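Local coordinates for START domain-containing protein 10 (Homo sapiens, PDB 6SER), which binds phospholipids and transfers phosphatidylcholine and phosphatidylethanolamine between membranes, preferring a palmitoyl or stearoyl chain at sn-1 and an unsaturated one at sn-2, at residues Ser35-Ala39 with His66-Cys70; Leu82-Leu86 with Gly170-Gln174; Asp88-Lys94 with Lys221-Lys226. All coordinates share one frame. Residues are numbered along the deposited sequence.

In the fold
The three contacts are spread across the START domain, with centres about 15 Å (interactions 1 and 2), 14 Å (2 and 3) and 27 Å (1 and 3) apart. Interaction 1 sets helix 27-38 on one face of the curved sheet, and interaction 2 sets helix 79-87 on the other; they touch where Cys37 meets Leu172 of strand 161-175. Interaction 3 joins helix 89-95 to the end of helix 197-227, and Tyr222 continues it onto Asp84 and Val85 of interaction 2. Interaction 1 closes before the others open, whereas 2 and 3 alternate along the chain. Together they join the sheet to helices on both of its faces, in the helix-grip arrangement that encloses the lipid cavity of START domains.

Interaction 1. Residues Ser35-Ala39 with His66-Cys70; sequences SECEA and HKIKC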
# COMPACT_ATOMS: atom_id res chain seq x y z
N SER A 35 -14.34 -6.45 0.70
CA SER A 35 -15.65 -6.05 0.19
C SER A 35 -15.55 -4.72 -0.54
O SER A 35 -16.20 -4.52 -1.57
CB SER A 35 -16.65 -5.98 1.34
OG SER A 35 -17.68 -5.07 1.05
N GLU A 36 -14.70 -3.82 -0.05
CA GLU A 36 -14.51 -2.53 -0.72
C GLU A 36 -13.91 -2.72 -2.11
O GLU A 36 -14.32 -2.06 -3.07
CB GLU A 36 -13.61 -1.64 0.14
CG GLU A 36 -13.99 -0.20 0.15
CD GLU A 36 -13.24 0.57 1.21
OE1 GLU A 36 -12.74 -0.06 2.17
OE2 GLU A 36 -13.14 1.80 1.08
N CYS A 37 -12.93 -3.63 -2.23
CA CYS A 37 -12.31 -3.89 -3.53
C CYS A 37 -13.31 -4.50 -4.51
O CYS A 37 -13.37 -4.09 -5.67
CB CYS A 37 -11.10 -4.81 -3.36
SG CYS A 37 -9.73 -4.07 -2.44
N GLU A 38 -14.10 -5.48 -4.06
CA GLU A 38 -15.05 -6.17 -4.93
C GLU A 38 -16.28 -5.33 -5.24
O GLU A 38 -17.01 -5.64 -6.19
CB GLU A 38 -15.49 -7.48 -4.28
CG GLU A 38 -14.36 -8.46 -3.96
CD GLU A 38 -14.79 -9.58 -3.03
OE1 GLU A 38 -15.75 -9.37 -2.25
OE2 GLU A 38 -14.18 -10.68 -3.07
N ALA A 39 -16.55 -4.28 -4.47
CA ALA A 39 -17.74 -3.47 -4.68
C ALA A 39 -17.61 -2.64 -5.95
O ALA A 39 -16.53 -2.12 -6.26
CB ALA A 39 -17.98 -2.56 -3.47
N HIS A 66 -10.40 11.89 -3.11
CA HIS A 66 -11.16 10.74 -3.55
C HIS A 66 -10.38 9.45 -3.33
O HIS A 66 -9.16 9.41 -3.50
CB HIS A 66 -11.54 10.88 -5.02
CG HIS A 66 -12.45 12.03 -5.30
ND1 HIS A 66 -13.27 12.57 -4.33
CD2 HIS A 66 -12.66 12.75 -6.42
CE1 HIS A 66 -13.96 13.58 -4.85
NE2 HIS A 66 -13.60 13.71 -6.12
N LYS A 67 -11.09 8.40 -2.93
CA LYS A 67 -10.53 7.06 -2.94
C LYS A 67 -10.38 6.58 -4.38
O LYS A 67 -11.25 6.81 -5.22
CB LYS A 67 -11.42 6.11 -2.14
CG LYS A 67 -11.78 6.63 -0.76
CD LYS A 67 -12.60 5.61 0.04
CE LYS A 67 -11.72 4.47 0.54
NZ LYS A 67 -11.65 4.42 2.04
N ILE A 68 -9.26 5.92 -4.65
CA ILE A 68 -8.91 5.43 -5.98
C ILE A 68 -8.82 3.91 -5.91
O ILE A 68 -8.36 3.35 -4.91
CB ILE A 68 -7.58 6.04 -6.47
CG1 ILE A 68 -7.63 7.57 -6.39
CG2 ILE A 68 -7.24 5.58 -7.89
CD1 ILE A 68 -8.84 8.19 -7.09
N LYS A 69 -9.25 3.24 -6.97
CA LYS A 69 -9.20 1.79 -7.07
C LYS A 69 -8.62 1.42 -8.42
O LYS A 69 -9.03 1.96 -9.45
CB LYS A 69 -10.58 1.16 -6.90
CG LYS A 69 -10.58 -0.35 -7.02
CD LYS A 69 -11.97 -0.92 -7.25
CE LYS A 69 -12.90 -0.62 -6.10
NZ LYS A 69 -14.17 -1.37 -6.29
N CYS A 70 -7.64 0.51 -8.43
CA CYS A 70 -7.02 0.09 -9.69
C CYS A 70 -6.88 -1.42 -9.70
O CYS A 70 -6.27 -2.00 -8.79
CB CYS A 70 -5.67 0.78 -9.91
SG CYS A 70 -5.03 0.58 -11.60
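Two lysines, both with CA-to-CB bonds directed toward the helix, carry this contact between the C-terminal turn of helix 27-38 and the start of strand 68-74. The backbones stay well apart, 7.4 Å at the nearest CA pair, Cys37 and Lys69, and the segments bury a modest 179 Å². The space between them is bridged almost wholly by long polar side chains.

The hydrogen bonds belong to Lys69. Its side chain, trans except for a bend at chi3 (-62°), reaches the last carbonyls of the helix, where Ala39 leaves helical geometry. Lys69 NZ donates to Cys37 O at 2.9 Å and weakly to Glu36 O at 3.3 Å. Lys69 NZ also lies 2.5 Å from Ala39 O, although the angle there is too poor for a hydrogen bond. The ammonium group thus sits at the carbonyl-rich, electronegative end of the helix, and it has a cation-pi partner in Trp43 just beyond it.

The ionic part joins Glu36 to Lys67. Glu36 OE2 forms a salt bridge with Lys67 NZ at 3.2 Å and lies 3.1 Å from Lys67 CE. Gln168 ties both charges together, its OE1 accepting from Lys67 NZ while its NE2 binds Glu36 OE1 weakly.

Strand 68-74 lies between strands 52-57 and 181-190. Around the lysines, Cys37 packs on Thr184 and Leu172, and Lys69 on Trp55 and Thr184. Ile68 and Cys70 point to the opposite face, onto helix 197-227, so the strand has the N-terminal helix on one side and the long C-terminal helix on the other, as in the helix-grip fold.

Interaction 2. Residues Leu82-Leu86 with Gly170-Gln174; sequences LYDVL and GYLIQ
A regular turn of helix 79-87, closed by Leu86 N to Leu82 O at 3.1 Å, lies against extended residues 170-174 of strand 161-175. The short axes come within 10.2 Å and run nearly antiparallel, at 163°. Tyr83 pairs with Ile173 (CA atoms 7.4 Å apart) and Leu86 with Tyr171 (8.6 Å).

The chief bump is Ile173, in the mt rotamer (chi1 -55°, chi2 178°), which drives its CD1 into a hollow walled by Leu82, Tyr83 and Leu86. CD1 of Ile173 stands 3.8 Å from Leu82 CG, 3.7 Å from Tyr83 N, 4.1 Å from Tyr83 CB and 3.8 Å from Leu86 CD1. It meets the Tyr83 ring at its edge, near the ring plane. Leu82 takes the tp rotamer.

This is a helix laid on the cavity-facing side of the sheet in the helix-grip fold of START domains. Leu172, pointing away, packs instead on helix 27-38 across the strand. A triethylene glycol about 3 Å from the Tyr171 side chain (nearest atoms) is consistent with a pocket beside the contact.

The second bump is Leu86 (mt), resting on one face of the Tyr171 ring. Tyr171 has chi1 -60° and chi2 -99°. Leu86 CD2 makes a CH-pi contact 3.9 Å from the ring centroid of Tyr171, 11° off the normal, while Leu86 CD1 lies 3.5 Å from Tyr171 CG. Ile183 of the adjoining strand touches Leu82, Leu86 and Tyr171.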
# COMPACT_ATOMS: atom_id res chain seq x y z
N LEU A 82 3.22 -12.21 -6.72
CA LEU A 82 2.77 -10.85 -6.46
C LEU A 82 2.79 -10.54 -4.96
O LEU A 82 3.14 -9.43 -4.56
CB LEU A 82 1.39 -10.66 -7.06
CG LEU A 82 0.72 -9.29 -7.13
CD1 LEU A 82 1.62 -8.24 -7.75
CD2 LEU A 82 -0.51 -9.47 -7.95
N TYR A 83 2.47 -11.54 -4.13
CA TYR A 83 2.48 -11.34 -2.68
C TYR A 83 3.90 -11.06 -2.17
O TYR A 83 4.12 -10.13 -1.39
CB TYR A 83 1.88 -12.57 -2.00
CG TYR A 83 1.63 -12.47 -0.50
CD1 TYR A 83 0.79 -11.48 0.02
CD2 TYR A 83 2.20 -13.38 0.38
CE1 TYR A 83 0.54 -11.39 1.39
CE2 TYR A 83 1.94 -13.30 1.75
CZ TYR A 83 1.12 -12.31 2.25
OH TYR A 83 0.89 -12.23 3.61
N ASP A 84 4.88 -11.86 -2.62
CA ASP A 84 6.27 -11.63 -2.24
C ASP A 84 6.72 -10.23 -2.61
O ASP A 84 7.42 -9.56 -1.83
CB ASP A 84 7.19 -12.66 -2.91
CG ASP A 84 7.05 -14.05 -2.33
OD1 ASP A 84 6.49 -14.20 -1.22
OD2 ASP A 84 7.53 -15.00 -2.99
N VAL A 85 6.34 -9.77 -3.80
CA VAL A 85 6.81 -8.48 -4.30
C VAL A 85 6.24 -7.35 -3.46
O VAL A 85 6.95 -6.39 -3.12
CB VAL A 85 6.44 -8.35 -5.79
CG1 VAL A 85 6.73 -6.94 -6.29
CG2 VAL A 85 7.20 -9.40 -6.59
N LEU A 86 4.96 -7.43 -3.12
CA LEU A 86 4.38 -6.42 -2.24
C LEU A 86 5.05 -6.43 -0.86
O LEU A 86 5.20 -5.36 -0.25
CB LEU A 86 2.88 -6.63 -2.10
CG LEU A 86 2.08 -6.30 -3.37
CD1 LEU A 86 0.58 -6.53 -3.17
CD2 LEU A 86 2.36 -4.89 -3.80
N GLY A 170 -4.10 -0.44 0.38
CA GLY A 170 -4.02 -1.89 0.49
C GLY A 170 -4.17 -2.59 -0.82
O GLY A 170 -4.46 -1.96 -1.76
N TYR A 171 -4.02 -3.89 -0.78
CA TYR A 171 -4.02 -4.72 -1.97
C TYR A 171 -4.82 -5.97 -1.70
O TYR A 171 -4.73 -6.55 -0.61
CB TYR A 171 -2.59 -5.11 -2.38
CG TYR A 171 -1.69 -3.95 -2.70
CD1 TYR A 171 -1.47 -3.58 -4.02
CD2 TYR A 171 -1.05 -3.22 -1.67
CE1 TYR A 171 -0.64 -2.51 -4.32
CE2 TYR A 171 -0.23 -2.16 -1.96
CZ TYR A 171 -0.03 -1.81 -3.29
OH TYR A 171 0.80 -0.75 -3.58
N LEU A 172 -5.65 -6.35 -2.66
CA LEU A 172 -6.33 -7.63 -2.68
C LEU A 172 -5.76 -8.42 -3.84
O LEU A 172 -5.81 -7.97 -4.99
CB LEU A 172 -7.85 -7.47 -2.83
CG LEU A 172 -8.59 -8.78 -3.08
CD1 LEU A 172 -8.58 -9.60 -1.80
CD2 LEU A 172 -10.02 -8.50 -3.54
N ILE A 173 -5.15 -9.56 -3.54
CA ILE A 173 -4.65 -10.46 -4.57
C ILE A 173 -5.59 -11.65 -4.63
O ILE A 173 -5.83 -12.33 -3.62
CB ILE A 173 -3.20 -10.90 -4.28
CG1 ILE A 173 -2.29 -9.68 -4.09
CG2 ILE A 173 -2.66 -11.78 -5.42
CD1 ILE A 173 -0.85 -10.03 -3.76
N GLN A 174 -6.19 -11.88 -5.79
CA GLN A 174 -7.08 -13.00 -5.99
C GLN A 174 -6.42 -13.96 -6.97
O GLN A 174 -6.10 -13.56 -8.10
CB GLN A 174 -8.45 -12.54 -6.50
CG GLN A 174 -9.26 -11.80 -5.44
CD GLN A 174 -10.42 -11.00 -6.02
OE1 GLN A 174 -10.23 -10.17 -6.91
NE2 GLN A 174 -11.62 -11.24 -5.50

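Interaction 3. Residues Asp88-Lys94 with Lys221-Lys226; sequences DIEYRKK and KYPEWK. With PO4 (phosphate ion), chain B.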
# COMPACT_ATOMS: atom_id res chain seq x y z
N ASP A 88 8.25 -7.46 -0.11
CA ASP A 88 9.71 -7.40 -0.10
C ASP A 88 10.19 -5.95 -0.07
O ASP A 88 10.42 -5.34 -1.12
CB ASP A 88 10.28 -8.13 -1.31
CG ASP A 88 11.76 -8.44 -1.16
OD1 ASP A 88 12.17 -9.58 -1.47
OD2 ASP A 88 12.52 -7.55 -0.73
N ILE A 89 10.38 -5.42 1.14
CA ILE A 89 10.86 -4.04 1.29
C ILE A 89 12.16 -3.83 0.54
O ILE A 89 12.35 -2.80 -0.12
CB ILE A 89 11.02 -3.68 2.79
CG1 ILE A 89 9.66 -3.44 3.43
CG2 ILE A 89 11.86 -2.42 2.95
CD1 ILE A 89 9.24 -4.53 4.34
N GLU A 90 13.08 -4.79 0.62
CA GLU A 90 14.39 -4.64 -0.01
C GLU A 90 14.27 -4.48 -1.52
O GLU A 90 14.95 -3.64 -2.12
CB GLU A 90 15.28 -5.83 0.33
CG GLU A 90 16.57 -5.82 -0.44
CD GLU A 90 17.44 -7.06 -0.20
OE1 GLU A 90 18.66 -6.94 -0.40
OE2 GLU A 90 16.92 -8.13 0.17
N TYR A 91 13.44 -5.31 -2.15
CA TYR A 91 13.21 -5.26 -3.59
C TYR A 91 12.59 -3.95 -4.07
O TYR A 91 12.78 -3.59 -5.23
CB TYR A 91 12.30 -6.43 -3.99
CG TYR A 91 12.16 -6.68 -5.47
CD1 TYR A 91 13.29 -6.86 -6.27
CD2 TYR A 91 10.91 -6.80 -6.07
CE1 TYR A 91 13.16 -7.13 -7.63
CE2 TYR A 91 10.77 -7.07 -7.42
CZ TYR A 91 11.90 -7.23 -8.20
OH TYR A 91 11.77 -7.49 -9.54
N ARG A 92 11.86 -3.22 -3.20
CA ARG A 92 11.23 -1.97 -3.62
C ARG A 92 12.21 -1.04 -4.29
O ARG A 92 11.91 -0.43 -5.32
CB ARG A 92 10.58 -1.27 -2.42
CG ARG A 92 9.08 -1.45 -2.28
CD ARG A 92 8.25 -0.44 -3.11
NE ARG A 92 6.83 -0.77 -3.02
CZ ARG A 92 5.83 0.03 -3.41
NH1 ARG A 92 6.07 1.23 -3.91
NH2 ARG A 92 4.57 -0.39 -3.27
N LYS A 93 13.41 -0.90 -3.72
CA LYS A 93 14.38 0.01 -4.31
C LYS A 93 14.89 -0.47 -5.66
O LYS A 93 15.47 0.33 -6.40
CB LYS A 93 15.55 0.22 -3.37
CG LYS A 93 15.25 1.20 -2.26
CD LYS A 93 16.39 1.23 -1.27
CE LYS A 93 16.11 2.23 -0.18
NZ LYS A 93 17.18 2.24 0.83
N LYS A 94 14.70 -1.74 -5.99
CA LYS A 94 15.14 -2.22 -7.29
C LYS A 94 14.23 -1.72 -8.41
O LYS A 94 14.73 -1.28 -9.46
CB LYS A 94 15.22 -3.75 -7.29
CG LYS A 94 15.76 -4.36 -8.59
CD LYS A 94 17.25 -4.08 -8.81
CE LYS A 94 17.73 -4.68 -10.14
NZ LYS A 94 19.18 -4.45 -10.39
N LYS A 221 10.57 -10.18 -13.12
CA LYS A 221 11.99 -10.21 -12.79
C LYS A 221 12.26 -10.70 -11.37
O LYS A 221 13.42 -10.92 -11.02
CB LYS A 221 12.61 -8.82 -13.01
CG LYS A 221 12.66 -8.39 -14.48
CD LYS A 221 13.86 -9.01 -15.20
CE LYS A 221 13.80 -8.81 -16.71
NZ LYS A 221 13.13 -9.96 -17.40
N TYR A 222 11.21 -10.90 -10.56
CA TYR A 222 11.45 -11.15 -9.14
C TYR A 222 12.10 -12.50 -8.87
O TYR A 222 13.10 -12.53 -8.13
CB TYR A 222 10.15 -10.99 -8.34
CG TYR A 222 10.37 -11.20 -6.86
CD1 TYR A 222 11.11 -10.28 -6.12
CD2 TYR A 222 9.85 -12.31 -6.19
CE1 TYR A 222 11.33 -10.46 -4.76
CE2 TYR A 222 10.05 -12.49 -4.84
CZ TYR A 222 10.80 -11.56 -4.13
OH TYR A 222 11.01 -11.74 -2.78
N PRO A 223 11.61 -13.63 -9.40
CA PRO A 223 12.25 -14.92 -9.06
C PRO A 223 13.75 -14.94 -9.29
O PRO A 223 14.49 -15.40 -8.41
CB PRO A 223 11.50 -15.92 -9.96
CG PRO A 223 10.13 -15.29 -10.13
CD PRO A 223 10.44 -13.83 -10.28
N GLU A 224 14.21 -14.41 -10.42
CA GLU A 224 15.65 -14.37 -10.70
C GLU A 224 16.38 -13.43 -9.74
O GLU A 224 17.46 -13.76 -9.24
CB GLU A 224 15.90 -13.95 -12.14
CG GLU A 224 15.56 -15.03 -13.16
CD GLU A 224 15.69 -14.55 -14.60
OE1 GLU A 224 15.54 -13.33 -14.84
OE2 GLU A 224 15.95 -15.39 -15.49
N TRP A 225 15.81 -12.25 -9.48
CA TRP A 225 16.43 -11.33 -8.54
C TRP A 225 16.49 -11.92 -7.14
O TRP A 225 17.52 -11.85 -6.46
CB TRP A 225 15.67 -10.00 -8.53
CG TRP A 225 16.30 -8.97 -7.66
CD1 TRP A 225 17.22 -8.03 -8.03
CD2 TRP A 225 16.07 -8.78 -6.26
NE1 TRP A 225 17.57 -7.26 -6.95
CE2 TRP A 225 16.88 -7.70 -5.85
CE3 TRP A 225 15.26 -9.42 -5.32
CZ2 TRP A 225 16.90 -7.24 -4.52
CZ3 TRP A 225 15.27 -8.96 -4.00
CH2 TRP A 225 16.09 -7.88 -3.62
N LYS A 226 15.39 -12.52 -6.68
CA LYS A 226 15.33 -13.02 -5.32
C LYS A 226 16.26 -14.22 -5.13
O LYS A 226 16.78 -14.44 -4.03
CB LYS A 226 13.88 -13.38 -4.97
CG LYS A 226 13.63 -13.81 -3.52
CD LYS A 226 14.27 -12.86 -2.51
CE LYS A 226 13.81 -13.20 -1.09
NZ LYS A 226 14.65 -12.54 -0.07
P PO4 B . 21.22 -5.70 -7.14
O1 PO4 B . 19.98 -5.41 -6.50
O2 PO4 B . 21.90 -4.52 -7.42
O3 PO4 B . 20.95 -6.38 -8.33
O4 PO4 B . 22.04 -6.50 -6.30
O HOH W 1 14.63 -9.92 -0.38
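This is a helix-helix contact built on an aromatic cluster, at the far end of the long helix 197-227, where it meets helix 89-95. The segment axes cross steeply, at 114°, and stay 11.8 Å apart, a separation filled by large side chains that bury 393 Å².

Tyr91 is central. The edge of Tyr222 points at its face, with centroids 4.8 Å apart and planes at 63°. Trp225 meets Tyr91 obliquely, Tyr91 CD1 lying 3.4 Å from Trp225 CE3 over the indole face. Beyond the rings, Tyr91 OH is hydrogen-bonded to Ala218 O, one turn earlier on the long helix.

In START domains the C-terminal helix covers the lipid cavity of the helix-grip fold, and here its last turns are joined to the short helix 89-95. Asp88 makes the polar link. As N-cap it accepts from Tyr91 N through OD2 at 2.8 Å, while Asp88 OD1 receives Tyr222 OH at 2.8 Å. Water 1 bridges Asp88 OD1 (2.7 Å), Glu90 OE2 (3.0 Å) and Lys226 NZ (2.6 Å). Lys226 NZ is also hydrogen-bonded among the carbonyls of His229, Leu230 and Phe233, which with the water share its three protons.

On the solvent side, Lys94 CD packs 3.7 Å from Trp225 NE1. A phosphate, probably from the crystallisation liquor, takes a hydrogen bond from Trp225 NE1 to its O1 at 3.1 Å and a weak one from Lys94 NZ to its O3 at 3.3 Å; His229 also binds it.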